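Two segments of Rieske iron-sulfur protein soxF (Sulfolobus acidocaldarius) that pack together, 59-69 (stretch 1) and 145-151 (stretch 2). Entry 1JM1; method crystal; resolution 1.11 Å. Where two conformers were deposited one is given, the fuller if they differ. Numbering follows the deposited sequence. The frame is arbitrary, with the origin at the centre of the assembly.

Stretch 1, residues 59-69: EIPNPYYGKYA
Stretch 2 145-151: PRPLPIV

Stretch 1 begins as a short strand, Glu59 to Pro61, and then folds through two overlapping turns: a type I turn from Asn62 to Tyr65, closed by Tyr65 N to Asn62 O at 3.2 Å, and a type II turn from Tyr64 to Lys67, closed by Lys67 N to Tyr64 O at 2.8 Å. Gly66 supplies the positive phi of the second turn (phi 75°, psi 1°). Stretch 2 is extended, with psi between 126° and 164° from Arg146 to Ile150. The backbones come nearest at Pro63 and Pro147, whose CA atoms lie 7.1 Å apart, so side chains fill the gap and 335 Å² is buried in total.

The polar contacts converge on the hydroxyl of Tyr64. Its CA-to-CB bond points sideways, but the m rotamer (chi1 -70°, chi2 101°) brings the ring end to stretch 2. There Tyr64 OH donates a short hydrogen bond to Pro147 O (2.6 Å), which lies at the ring edge near its plane, and accepts one from Arg146 NH1 (3.0 Å, N-H...acceptor angle 153°). Arg146 reaches this position with chi1 at 62° (p), chi2 and chi3 both t, and chi4 at 96°; the hydroxyl lies at the edge of its guanidinium. Within stretch 1, Asn62 (chi1 t, chi2 19°) accepts a hydrogen bond at OD1 from Tyr64 N (3.0 Å), linking its side chain to the backbone of the first turn.

Apolar packing completes the contact. Pro147 is puckered C-gamma exo and Pro63 C-gamma endo, and Pro147 CG lies 3.6 Å from Pro63 CG. Pro147 CD lies 3.6 Å from Tyr64 CZ. Further along, Ile150 (m, t) places CD1 4.0 Å from CD1 of Ile60 (p, t), an apolar pair; the same Ile150 CD1 also lies 4.0 Å from the carbonyl oxygen Pro61 O, a plain van der Waals contact.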

# COMPACT_ATOMS: atom_id res chain seq x y z
N GLU A 59 -1.92 -10.92 -8.87
CA GLU A 59 -3.26 -10.75 -8.32
C GLU A 59 -3.19 -11.22 -6.86
O GLU A 59 -2.60 -12.26 -6.59
CB GLU A 59 -4.24 -11.57 -9.14
CG GLU A 59 -5.69 -11.40 -8.73
CD GLU A 59 -6.63 -12.14 -9.68
OE1 GLU A 59 -6.23 -13.03 -10.46
OE2 GLU A 59 -7.83 -11.80 -9.69
N ILE A 60 -3.82 -10.45 -5.99
CA ILE A 60 -3.85 -10.76 -4.55
C ILE A 60 -5.32 -10.62 -4.13
O ILE A 60 -6.12 -9.90 -4.74
CB ILE A 60 -2.92 -9.92 -3.74
CG1 ILE A 60 -3.34 -8.45 -3.69
CG2 ILE A 60 -1.48 -10.04 -4.22
CD1 ILE A 60 -2.41 -7.51 -2.97
N PRO A 61 -5.72 -11.26 -3.01
CA PRO A 61 -7.12 -11.17 -2.60
C PRO A 61 -7.42 -9.83 -1.97
O PRO A 61 -6.56 -9.18 -1.40
CB PRO A 61 -7.25 -12.31 -1.55
CG PRO A 61 -6.02 -13.15 -1.65
CD PRO A 61 -4.95 -12.20 -2.19
N ASN A 62 -8.72 -9.45 -2.01
CA ASN A 62 -9.20 -8.38 -1.20
C ASN A 62 -9.80 -8.96 0.07
O ASN A 62 -10.95 -9.44 0.05
CB ASN A 62 -10.28 -7.53 -1.89
CG ASN A 62 -10.83 -6.50 -0.95
OD1 ASN A 62 -10.20 -6.18 0.08
ND2 ASN A 62 -11.98 -5.96 -1.24
N PRO A 63 -9.09 -8.95 1.21
CA PRO A 63 -9.64 -9.58 2.43
C PRO A 63 -10.84 -8.86 3.00
O PRO A 63 -11.52 -9.41 3.87
CB PRO A 63 -8.45 -9.55 3.40
CG PRO A 63 -7.68 -8.39 2.97
CD PRO A 63 -7.76 -8.34 1.44
N TYR A 64 -11.11 -7.63 2.56
CA TYR A 64 -12.24 -6.83 3.03
C TYR A 64 -13.50 -7.01 2.16
O TYR A 64 -14.47 -6.31 2.42
CB TYR A 64 -11.84 -5.38 3.14
CG TYR A 64 -10.89 -5.05 4.23
CD1 TYR A 64 -9.53 -4.85 4.00
CD2 TYR A 64 -11.35 -4.85 5.52
CE1 TYR A 64 -8.68 -4.49 5.04
CE2 TYR A 64 -10.52 -4.44 6.54
CZ TYR A 64 -9.17 -4.26 6.30
OH TYR A 64 -8.40 -3.81 7.34
N TYR A 65 -13.51 -7.96 1.22
CA TYR A 65 -14.74 -8.17 0.42
C TYR A 65 -15.93 -8.34 1.34
O TYR A 65 -15.90 -9.13 2.30
CB TYR A 65 -14.54 -9.41 -0.44
CG TYR A 65 -15.80 -9.78 -1.21
CD1 TYR A 65 -16.11 -9.18 -2.37
CD2 TYR A 65 -16.72 -10.69 -0.74
CE1 TYR A 65 -17.26 -9.51 -3.10
CE2 TYR A 65 -17.85 -11.04 -1.47
CZ TYR A 65 -18.08 -10.44 -2.66
OH TYR A 65 -19.23 -10.82 -3.36
N GLY A 66 -17.00 -7.60 1.05
CA GLY A 66 -18.22 -7.67 1.80
C GLY A 66 -18.21 -6.99 3.15
O GLY A 66 -19.21 -6.99 3.86
N LYS A 67 -17.08 -6.36 3.56
CA LYS A 67 -17.02 -5.68 4.84
C LYS A 67 -17.47 -4.25 4.78
O LYS A 67 -17.73 -3.63 5.82
CB LYS A 67 -15.61 -5.77 5.43
CG LYS A 67 -15.14 -7.23 5.68
CD LYS A 67 -16.00 -7.95 6.73
CE LYS A 67 -15.08 -8.94 7.47
N TYR A 68 -17.51 -3.67 3.58
CA TYR A 68 -17.91 -2.31 3.35
C TYR A 68 -18.90 -2.28 2.19
O TYR A 68 -18.99 -3.24 1.42
CB TYR A 68 -16.70 -1.39 3.00
CG TYR A 68 -15.69 -1.45 4.16
CD1 TYR A 68 -14.50 -2.13 4.02
CD2 TYR A 68 -15.98 -0.90 5.37
CE1 TYR A 68 -13.59 -2.23 5.07
CE2 TYR A 68 -15.12 -1.01 6.45
CZ TYR A 68 -13.93 -1.69 6.29
OH TYR A 68 -13.05 -1.85 7.32
N ALA A 69 -19.64 -1.20 2.01
CA ALA A 69 -20.59 -1.18 0.88
C ALA A 69 -19.92 -1.36 -0.45
O ALA A 69 -18.75 -0.99 -0.72
CB ALA A 69 -21.29 0.20 0.86
N PRO A 145 -5.52 -5.86 14.24
CA PRO A 145 -6.80 -6.58 14.25
C PRO A 145 -7.43 -6.77 12.90
O PRO A 145 -8.51 -7.39 12.82
CB PRO A 145 -7.67 -5.66 15.15
CG PRO A 145 -7.17 -4.29 14.78
CD PRO A 145 -5.68 -4.47 14.72
N ARG A 146 -6.82 -6.28 11.83
CA ARG A 146 -7.39 -6.35 10.50
C ARG A 146 -6.27 -6.15 9.49
O ARG A 146 -5.19 -5.67 9.85
CB ARG A 146 -8.48 -5.31 10.32
CG ARG A 146 -8.01 -3.87 10.47
CD ARG A 146 -9.17 -2.92 10.50
NE ARG A 146 -8.81 -1.49 10.60
CZ ARG A 146 -8.70 -0.67 9.60
NH1 ARG A 146 -8.79 -1.05 8.35
NH2 ARG A 146 -8.45 0.63 9.87
N PRO A 147 -6.52 -6.49 8.23
CA PRO A 147 -5.46 -6.40 7.21
C PRO A 147 -5.04 -4.96 6.92
O PRO A 147 -5.80 -3.99 7.04
CB PRO A 147 -6.10 -7.04 5.98
CG PRO A 147 -7.14 -7.98 6.54
CD PRO A 147 -7.71 -7.19 7.70
N LEU A 148 -3.81 -4.83 6.42
CA LEU A 148 -3.31 -3.55 5.97
C LEU A 148 -4.10 -3.06 4.76
O LEU A 148 -4.20 -3.80 3.77
CB LEU A 148 -1.83 -3.66 5.61
CG LEU A 148 -1.13 -2.34 5.30
CD1 LEU A 148 -1.08 -1.44 6.53
CD2 LEU A 148 0.29 -2.63 4.81
N PRO A 149 -4.67 -1.85 4.78
CA PRO A 149 -5.43 -1.41 3.61
C PRO A 149 -4.60 -1.35 2.33
O PRO A 149 -3.43 -0.94 2.34
CB PRO A 149 -5.95 -0.04 4.04
CG PRO A 149 -6.08 -0.17 5.53
CD PRO A 149 -4.84 -0.98 5.93
N ILE A 150 -5.25 -1.74 1.25
CA ILE A 150 -4.74 -1.68 -0.11
C ILE A 150 -5.24 -0.41 -0.78
O ILE A 150 -6.41 -0.05 -0.67
CB ILE A 150 -5.18 -2.93 -0.92
CG1 ILE A 150 -4.55 -4.17 -0.30
CG2 ILE A 150 -4.85 -2.80 -2.39
CD1 ILE A 150 -5.14 -5.49 -0.82
N VAL A 151 -4.33 0.24 -1.50
CA VAL A 151 -4.66 1.35 -2.37
C VAL A 151 -4.87 0.76 -3.78
O VAL A 151 -3.97 0.15 -4.36
CB VAL A 151 -3.55 2.40 -2.38
CG1 VAL A 151 -3.91 3.54 -3.36
CG2 VAL A 151 -3.33 2.95 -0.98